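Local coordinates for putative thiosulfate sulfurtransferase YNJE (Escherichia coli, PDB 2WLR), which catalyses sulfur transfer from thiosulfate to cyanide, yielding thiocyanate and sulfite, as a periplasmic monomer built from rhodanese domains, at residues Q129-H132 and D133-Q136; D170-T174 and N175-S179; N184-D188 and E189-A193; A193-K197 and H198-H202. All coordinates share one frame; numbering follows the deposited sequence.

Contact 1 of 4, residues Q129-H132 and D133-Q136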
# COMPACT_ATOMS: atom_id res chain seq x y z
N GLN A 129 5.29 -13.74 8.02
CA GLN A 129 6.39 -14.41 8.68
C GLN A 129 7.24 -13.47 9.52
O GLN A 129 7.70 -13.82 10.61
CB GLN A 129 7.25 -15.19 7.70
CG GLN A 129 8.18 -16.17 8.42
CD GLN A 129 7.43 -17.28 9.15
OE1 GLN A 129 6.51 -17.89 8.59
NE2 GLN A 129 7.78 -17.51 10.41
N TRP A 130 7.43 -12.25 9.03
CA TRP A 130 8.27 -11.28 9.74
C TRP A 130 7.63 -10.99 11.08
O TRP A 130 8.29 -10.98 12.11
CB TRP A 130 8.39 -9.98 8.92
CG TRP A 130 9.17 -8.88 9.59
CD1 TRP A 130 10.53 -8.69 9.50
CD2 TRP A 130 8.67 -7.83 10.43
NE1 TRP A 130 10.89 -7.59 10.22
CE2 TRP A 130 9.78 -7.04 10.81
CE3 TRP A 130 7.41 -7.49 10.92
CZ2 TRP A 130 9.65 -5.94 11.64
CZ3 TRP A 130 7.29 -6.39 11.73
CH2 TRP A 130 8.41 -5.62 12.09
N LEU A 131 6.33 -10.75 11.07
CA LEU A 131 5.63 -10.38 12.28
C LEU A 131 5.59 -11.56 13.23
O LEU A 131 5.73 -11.39 14.43
CB LEU A 131 4.22 -9.94 11.91
CG LEU A 131 3.35 -9.39 13.02
CD1 LEU A 131 4.08 -8.29 13.78
CD2 LEU A 131 2.06 -8.89 12.38
N HIS A 132 5.39 -12.76 12.70
CA HIS A 132 5.41 -13.93 13.56
C HIS A 132 6.80 -14.06 14.22
O HIS A 132 6.90 -14.24 15.44
CB HIS A 132 5.02 -15.17 12.78
CG HIS A 132 5.07 -16.41 13.59
ND1 HIS A 132 4.22 -16.65 14.65
CD2 HIS A 132 5.87 -17.49 13.50
CE1 HIS A 132 4.50 -17.83 15.17
NE2 HIS A 132 5.51 -18.35 14.50
N ASP A 133 7.85 -13.98 13.43
CA ASP A 133 9.21 -14.07 13.98
C ASP A 133 9.46 -13.00 15.04
O ASP A 133 10.04 -13.30 16.10
CB ASP A 133 10.29 -13.97 12.88
CG ASP A 133 10.31 -15.16 11.94
OD1 ASP A 133 9.77 -16.22 12.28
OD2 ASP A 133 10.87 -15.02 10.84
N LEU A 134 9.03 -11.76 14.79
CA LEU A 134 9.16 -10.69 15.79
C LEU A 134 8.48 -11.10 17.09
O LEU A 134 9.07 -11.01 18.16
CB LEU A 134 8.53 -9.41 15.27
CG LEU A 134 8.55 -8.20 16.21
CD1 LEU A 134 9.94 -7.68 16.36
CD2 LEU A 134 7.58 -7.12 15.73
N GLN A 135 7.24 -11.57 16.99
CA GLN A 135 6.47 -11.96 18.17
C GLN A 135 7.11 -13.09 18.95
O GLN A 135 6.90 -13.23 20.17
CB GLN A 135 5.07 -12.40 17.76
CG GLN A 135 4.21 -11.31 17.21
CD GLN A 135 2.88 -11.81 16.62
OE1 GLN A 135 2.71 -12.99 16.29
NE2 GLN A 135 1.94 -10.89 16.46
N GLN A 136 7.88 -13.92 18.25
CA GLN A 136 8.47 -15.11 18.84
C GLN A 136 9.85 -14.82 19.44
O GLN A 136 10.51 -15.71 19.96
CB GLN A 136 8.53 -16.22 17.80
CG GLN A 136 7.17 -16.83 17.50
CD GLN A 136 6.59 -17.51 18.73
OE1 GLN A 136 5.60 -17.04 19.31
NE2 GLN A 136 7.21 -18.59 19.15
O HOH W 1 2.35 -15.36 16.19

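Contact 2 of 4, residues D170-T174 and N175-S179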
# COMPACT_ATOMS: atom_id res chain seq x y z
N ASP A 170 -3.82 -5.89 19.62
CA ASP A 170 -4.86 -5.04 20.21
C ASP A 170 -5.89 -4.77 19.10
O ASP A 170 -5.74 -5.26 17.98
CB ASP A 170 -4.16 -3.77 20.75
CG ASP A 170 -5.06 -2.84 21.52
OD1 ASP A 170 -6.12 -3.25 22.02
OD2 ASP A 170 -4.64 -1.66 21.64
N TYR A 171 -6.95 -4.04 19.42
CA TYR A 171 -7.98 -3.65 18.46
C TYR A 171 -8.29 -2.18 18.59
O TYR A 171 -8.42 -1.65 19.72
CB TYR A 171 -9.26 -4.45 18.70
CG TYR A 171 -10.38 -4.10 17.75
CD1 TYR A 171 -10.52 -4.77 16.53
CD2 TYR A 171 -11.32 -3.10 18.05
CE1 TYR A 171 -11.52 -4.45 15.65
CE2 TYR A 171 -12.34 -2.79 17.16
CZ TYR A 171 -12.45 -3.48 15.97
OH TYR A 171 -13.45 -3.24 15.05
N ILE A 172 -8.34 -1.47 17.46
CA ILE A 172 -8.77 -0.08 17.46
C ILE A 172 -10.00 0.01 16.55
O ILE A 172 -9.98 -0.42 15.39
CB ILE A 172 -7.68 0.90 16.98
CG1 ILE A 172 -6.58 1.05 18.02
CG2 ILE A 172 -8.28 2.30 16.67
CD1 ILE A 172 -5.41 1.85 17.53
N ASP A 173 -11.07 0.59 17.08
CA ASP A 173 -12.25 0.97 16.34
C ASP A 173 -11.90 2.27 15.62
O ASP A 173 -11.43 3.24 16.25
CB ASP A 173 -13.37 1.18 17.38
CG ASP A 173 -14.71 1.56 16.81
OD1 ASP A 173 -14.85 2.04 15.66
OD2 ASP A 173 -15.67 1.46 17.61
N THR A 174 -12.12 2.35 14.31
CA THR A 174 -11.83 3.57 13.56
C THR A 174 -12.59 4.79 14.10
O THR A 174 -12.16 5.93 13.97
CB THR A 174 -12.11 3.41 12.06
OG1 THR A 174 -13.44 2.91 11.85
CG2 THR A 174 -11.12 2.43 11.42
N ASN A 175 -13.74 4.57 14.73
CA ASN A 175 -14.45 5.66 15.37
C ASN A 175 -13.69 6.31 16.53
O ASN A 175 -14.08 7.38 17.00
CB ASN A 175 -15.84 5.21 15.84
CG ASN A 175 -16.79 4.86 14.70
OD1 ASN A 175 -17.59 3.92 14.81
ND2 ASN A 175 -16.71 5.60 13.60
N GLU A 176 -12.62 5.67 17.00
CA GLU A 176 -11.72 6.30 17.98
C GLU A 176 -10.83 7.37 17.36
O GLU A 176 -10.21 8.15 18.09
CB GLU A 176 -10.80 5.28 18.67
CG GLU A 176 -11.52 4.21 19.43
CD GLU A 176 -10.56 3.19 20.01
OE1 GLU A 176 -9.67 3.60 20.79
OE2 GLU A 176 -10.67 1.98 19.69
N VAL A 177 -10.70 7.41 16.04
CA VAL A 177 -9.79 8.37 15.42
C VAL A 177 -10.45 9.40 14.50
O VAL A 177 -9.77 10.32 14.06
CB VAL A 177 -8.64 7.68 14.66
CG1 VAL A 177 -8.03 6.59 15.54
CG2 VAL A 177 -9.14 7.09 13.32
N GLU A 178 -11.74 9.22 14.21
CA GLU A 178 -12.50 10.08 13.32
C GLU A 178 -13.94 10.11 13.82
O GLU A 178 -14.38 9.19 14.51
CB GLU A 178 -12.41 9.61 11.86
CG GLU A 178 -13.02 8.24 11.65
CD GLU A 178 -12.93 7.73 10.25
OE1 GLU A 178 -12.27 8.38 9.41
OE2 GLU A 178 -13.55 6.68 9.96
N SER A 179 -14.67 11.15 13.43
CA SER A 179 -16.05 11.28 13.89
C SER A 179 -16.88 12.15 12.98
O SER A 179 -16.37 12.82 12.10
CB SER A 179 -16.06 11.89 15.30
OG SER A 179 -15.70 13.24 15.24
O HOH W 2 -10.76 0.06 21.32
O HOH W 3 -18.05 2.53 17.43
O HOH W 4 -15.03 5.17 11.49

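Contact 3 of 4, residues N184-D188 and E189-A193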
# COMPACT_ATOMS: atom_id res chain seq x y z
N ASN A 184 -13.83 13.65 9.56
CA ASN A 184 -12.47 14.06 9.73
C ASN A 184 -11.93 13.49 11.02
O ASN A 184 -12.67 13.03 11.90
CB ASN A 184 -12.34 15.60 9.70
CG ASN A 184 -12.28 16.15 8.28
OD1 ASN A 184 -12.33 15.37 7.31
ND2 ASN A 184 -12.14 17.45 8.15
N LYS A 185 -10.61 13.48 11.13
CA LYS A 185 -9.96 13.01 12.34
C LYS A 185 -10.45 13.80 13.56
O LYS A 185 -10.82 14.97 13.47
CB LYS A 185 -8.44 13.11 12.24
CG LYS A 185 -7.89 14.52 12.14
CD LYS A 185 -6.38 14.50 12.12
CE LYS A 185 -5.82 15.79 11.57
NZ LYS A 185 -6.24 16.96 12.37
N VAL A 186 -10.48 13.11 14.69
CA VAL A 186 -10.74 13.80 15.98
C VAL A 186 -9.64 14.81 16.35
O VAL A 186 -8.56 14.85 15.76
CB VAL A 186 -10.97 12.75 17.11
CG1 VAL A 186 -12.21 11.84 16.77
CG2 VAL A 186 -9.69 11.92 17.38
N SER A 187 -9.93 15.63 17.35
CA SER A 187 -9.01 16.65 17.79
C SER A 187 -7.70 16.08 18.31
O SER A 187 -7.63 14.91 18.73
CB SER A 187 -9.64 17.50 18.89
OG SER A 187 -9.80 16.73 20.07
N ASP A 188 -6.67 16.92 18.34
CA ASP A 188 -5.37 16.52 18.88
C ASP A 188 -5.52 15.98 20.30
O ASP A 188 -4.92 14.97 20.64
CB ASP A 188 -4.36 17.68 18.84
CG ASP A 188 -4.08 18.16 17.43
OD1 ASP A 188 -4.28 17.36 16.46
OD2 ASP A 188 -3.65 19.31 17.30
N GLU A 189 -6.35 16.62 21.12
CA GLU A 189 -6.54 16.16 22.50
C GLU A 189 -7.17 14.77 22.57
O GLU A 189 -6.86 13.95 23.46
CB GLU A 189 -7.47 17.09 23.33
CG GLU A 189 -7.54 18.58 23.19
CD GLU A 189 -8.15 19.13 21.89
OE1 GLU A 189 -9.36 19.56 21.81
OE2 GLU A 189 -7.35 19.25 20.98
N GLN A 190 -8.16 14.52 21.72
CA GLN A 190 -8.75 13.19 21.64
C GLN A 190 -7.76 12.17 21.08
O GLN A 190 -7.72 11.04 21.56
CB GLN A 190 -10.06 13.18 20.83
CG GLN A 190 -11.21 13.87 21.54
CD GLN A 190 -11.74 13.15 22.78
OE1 GLN A 190 -12.61 13.68 23.48
NE2 GLN A 190 -11.24 11.96 23.04
N LEU A 191 -6.93 12.55 20.11
CA LEU A 191 -5.87 11.64 19.66
C LEU A 191 -4.91 11.28 20.79
O LEU A 191 -4.50 10.14 20.95
CB LEU A 191 -5.08 12.21 18.48
CG LEU A 191 -5.88 12.36 17.17
CD1 LEU A 191 -4.96 12.99 16.12
CD2 LEU A 191 -6.44 11.06 16.67
N LYS A 192 -4.52 12.28 21.56
CA LYS A 192 -3.68 12.07 22.73
C LYS A 192 -4.30 11.05 23.67
O LYS A 192 -3.62 10.15 24.16
CB LYS A 192 -3.48 13.39 23.45
CG LYS A 192 -2.53 13.42 24.62
CD LYS A 192 -2.56 14.84 25.20
CE LYS A 192 -1.44 15.06 26.17
NZ LYS A 192 -1.67 14.34 27.41
N ALA A 193 -5.60 11.13 23.90
CA ALA A 193 -6.25 10.18 24.78
C ALA A 193 -6.23 8.78 24.18
O ALA A 193 -6.01 7.79 24.87
CB ALA A 193 -7.70 10.63 25.09

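Contact 4 of 4, residues A193-K197 and H198-H202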
# COMPACT_ATOMS: atom_id res chain seq x y z
N ALA A 193 -5.60 11.13 23.90
CA ALA A 193 -6.25 10.18 24.78
C ALA A 193 -6.23 8.78 24.18
O ALA A 193 -6.01 7.79 24.87
CB ALA A 193 -7.70 10.63 25.09
N MSE A 194 -6.49 8.70 22.89
CA MSE A 194 -6.54 7.41 22.21
C MSE A 194 -5.18 6.71 22.26
O MSE A 194 -5.08 5.52 22.54
CB MSE A 194 -7.00 7.66 20.75
CG MSE A 194 -7.06 6.40 19.83
SE MSE A 194 -5.33 5.93 19.05
CE MSE A 194 -5.03 7.45 17.85
N LEU A 195 -4.13 7.49 22.02
CA LEU A 195 -2.76 6.97 22.00
C LEU A 195 -2.41 6.43 23.39
O LEU A 195 -1.88 5.30 23.52
CB LEU A 195 -1.76 8.01 21.50
CG LEU A 195 -1.89 8.40 20.01
CD1 LEU A 195 -1.27 9.73 19.73
CD2 LEU A 195 -1.22 7.30 19.13
N ALA A 196 -2.72 7.22 24.41
CA ALA A 196 -2.46 6.79 25.79
C ALA A 196 -3.16 5.49 26.13
O ALA A 196 -2.54 4.54 26.65
CB ALA A 196 -2.88 7.87 26.79
N LYS A 197 -4.43 5.40 25.78
CA LYS A 197 -5.28 4.24 26.09
C LYS A 197 -4.76 2.96 25.44
O LYS A 197 -4.82 1.89 26.02
CB LYS A 197 -6.70 4.55 25.61
CG LYS A 197 -7.84 3.60 25.89
CD LYS A 197 -9.01 3.81 24.82
CE LYS A 197 -9.34 5.29 24.45
NZ LYS A 197 -9.75 5.58 22.98
N HIS A 198 -4.24 3.07 24.22
CA HIS A 198 -3.66 1.92 23.53
C HIS A 198 -2.15 1.74 23.77
O HIS A 198 -1.51 0.91 23.12
CB HIS A 198 -3.98 2.01 22.04
CG HIS A 198 -5.44 1.89 21.76
ND1 HIS A 198 -6.08 0.67 21.67
CD2 HIS A 198 -6.39 2.84 21.64
CE1 HIS A 198 -7.37 0.88 21.45
NE2 HIS A 198 -7.59 2.19 21.44
N GLY A 199 -1.58 2.47 24.73
CA GLY A 199 -0.21 2.24 25.16
C GLY A 199 0.85 2.60 24.15
O GLY A 199 1.89 1.97 24.07
N ILE A 200 0.57 3.65 23.38
CA ILE A 200 1.45 4.10 22.31
C ILE A 200 2.13 5.42 22.69
O ILE A 200 1.44 6.43 22.91
CB ILE A 200 0.67 4.29 21.01
CG1 ILE A 200 -0.04 2.99 20.61
CG2 ILE A 200 1.61 4.79 19.90
CD1 ILE A 200 -1.10 3.15 19.48
N ARG A 201 3.47 5.43 22.79
CA ARG A 201 4.23 6.68 22.86
C ARG A 201 4.74 7.03 21.48
O ARG A 201 4.66 6.21 20.53
CB ARG A 201 5.44 6.53 23.79
CG ARG A 201 5.13 6.10 25.18
CD ARG A 201 6.39 6.19 26.05
NE ARG A 201 7.48 5.45 25.42
CZ ARG A 201 7.69 4.14 25.54
NH1 ARG A 201 6.93 3.37 26.32
NH2 ARG A 201 8.71 3.59 24.88
N HIS A 202 5.36 8.20 21.37
CA HIS A 202 5.89 8.61 20.07
C HIS A 202 6.96 7.63 19.54
O HIS A 202 7.15 7.50 18.32
CB HIS A 202 6.41 10.06 20.13
CG HIS A 202 7.79 10.20 20.69
ND1 HIS A 202 8.08 10.09 22.03
CD2 HIS A 202 8.97 10.47 20.07
CE1 HIS A 202 9.37 10.29 22.22
NE2 HIS A 202 9.93 10.52 21.05

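Contact 1 of 4, residues Q129-H132 and D133-Q136
Gln129 grips Asp133, one helical turn on, at two points: its carbonyl O receives the Asp133 N-H at 2.8 Å, and its side-chain NE2 donates to Asp133 OD1 at 3.0 Å. A bend at chi2 (65°) brings the amide round for the second bond. Asp133 OD1 lies in the plane of that amide, whereas NE2 comes down on the carboxylate from above, the two flat groups being turned 49° against each other. Trp130 runs side by side with Leu134, and Trp130 CH2 lies 4.0 Å from Leu134 CD2; the indole NE1 is hydrogen-bonded to Thr141 O. Such pairings of residues three and four apart belong to the alpha helix, here helix 128-135 of a rhodanese-like domain, whose apolar side meets Val150 of strand 148-154 and Ile207 of strand 205-209. Leu131 CD1 also approaches Leu134 CD2, at 4.2 Å, while Leu131 CG lies 4.0 Å from Gln135 NE2. His132 offers one ring face to Gln136 in a CH-pi contact, Gln136 CG lying 3.9 Å from the ring centroid and displaced toward the rim. The Gln136 amide is turned only 8° from the imidazole plane. At the ring edge a water lies in plane, 2.7 Å from His132 ND1.

Contact 2 of 4, residues D170-T174 and N175-S179
Asp173 and Glu176 meet because their first torsions send them along different paths: Asp173 CG stands opposite its own backbone N (chi1 -179°), which brings the carboxylate over the turn, while Glu176 CG lies beside its backbone N (chi1 -61°) and the straight chain beyond reaches back along the strand. The result is an Asx turn leading into a short 3-10 segment, placed where strand 170-173, at one edge of a five-stranded parallel rhodanese sheet, comes to its end. Asp173 OD1 accepts from Asn175 N at 2.9 Å, the N-H arriving well above the carboxylate plane. Asp173 O takes Glu176 N at 2.8 Å, and Thr174 O takes Val177 N at 2.9 Å, both with the donor above the carbonyl plane, in successive i to i+3 bonds of the 3-10 kind.

Glu176 answers in the other direction: its OE2 receives Asp173 N at 3.0 Å on the anti side of the carboxylate, though tilted out of its plane. The same oxygen rests against Ile172, 3.9 Å from Ile172 CG2, the two side chains crossing at about a right angle. Its other oxygen, OE1, forms a salt bridge with Lys197 NZ and a hydrogen bond with His198 NE2, so both oxygens of this carboxylate are engaged. One water joins Asp173 OD2 to Asn175 OD1, linking two groups whose planes are 52° apart. Glu178 OE1 forms a salt bridge with Arg218, and OE2 accepts from Trp369 NE1. A further water, 2.6 Å from Glu178 OE2, lies 2.8 Å from Thr174 OG1.

Contact 3 of 4, residues N184-D188 and E189-A193
Between Val186 and Leu191 the backbone passes from an extended conformation, with Ser187 psi still at 160°, into helical angles from Asp188 onward, and the first turn closes through Leu191 N to Ser187 O at 2.8 Å. This is a helix N-cap with a hydrophobic staple, and it starts helix 188-197 of the rhodanese-like domain. Ser187 OG, placed between its own backbone N and carbonyl carbon (chi1 69°), points back into the first turn and accepts from Gln190 N at 3.2 Å in a nearly straight bond. With an alanine here the hydroxyl is gone, and the Gln190 N-H would probably be left without its side-chain acceptor, so that the first turn is held less firmly.

The staple joins the residue before the cap to one in the next turn. Val186 CG2 presses on Leu191 CD2 at 3.4 Å, tighter than an ordinary van der Waals contact, and also touches Gln190 CB at 3.7 Å. Leu191 continues this apolar surface to Ile222 and Tyr225 of helix 213-226, while Asp188 OD1 is hydrogen-bonded to Tyr225 OH. Glu189, bent at chi2 (70°), folds its carboxylate back over the cap. The helix start would be expected to be a favourable setting for negative charge, which may offset the nearness of the two acids: Asp188 OD2 and Glu189 OE2 are 5.2 Å apart. Glu189 OE2 itself packs 3.6 Å from Ser187 CB.

Contact 4 of 4, residues A193-K197 and H198-H202
The His198 imidazole meets Met194 edge-on: Met194 O lies in the ring plane, 3.1 Å from His198 CD2. The selenomethionine side chain approaches the same corner, its CG 4.0 Å from His198 CD2 and its SE oblique to the ring. Lys197 runs alongside, extended as far as CD, 4.0 Å from His198 NE2; its NZ is salt-bridged to Glu176 OE1. Both ring nitrogens are held by carboxylates, ND1 by Asp170 OD2 and NE2 by Glu176 OE1, a pairing that would suit a protonated ring. A phenylalanine in its place would probably leave Asp170 and Glu176 without this partner, though Glu176 would keep Lys197.

Past His198 the helix ends in a Schellman motif. Ile200 N returns to Leu195 O at 3.0 Å in an almost straight bond, and Gly199 N bonds to Ala196 O, also at 3.0 Å but from well above the carbonyl plane. Gly199 makes the reversal possible with a phi of 69°, a region glycine enters more readily than residues with a CB. The usual hydrophobic contact across this motif is present too: Leu195 CD2 meets Ile200 CG2 at 3.9 Å. Leu195 reaches on to Ala226 and Ile200 to Met223, both on helix 213-226.

Contacts 2, 3 and 4 form one cluster, with neighbouring centres 11 to 12 Å apart, and together show how a chain can leave a sheet edge, start a helix and end it. A small antiparallel ladder ties contact 2 to contact 3, Val177 O meeting Val186 N at 3.0 Å. Contacts 3 and 4 are the two ends of helix 188-197 and share Ala193. Contact 4 returns to contact 2 through His198 NE2, 2.6 Å from Glu176 OE1. Contact 1 stands apart, its centre 25 Å from that of contact 2. The side chain of Glu178 comes within about 3 Å (nearest atoms) of a bound HEPES and is about 11 Å from that of Arg370, the probable substrate-binding residue.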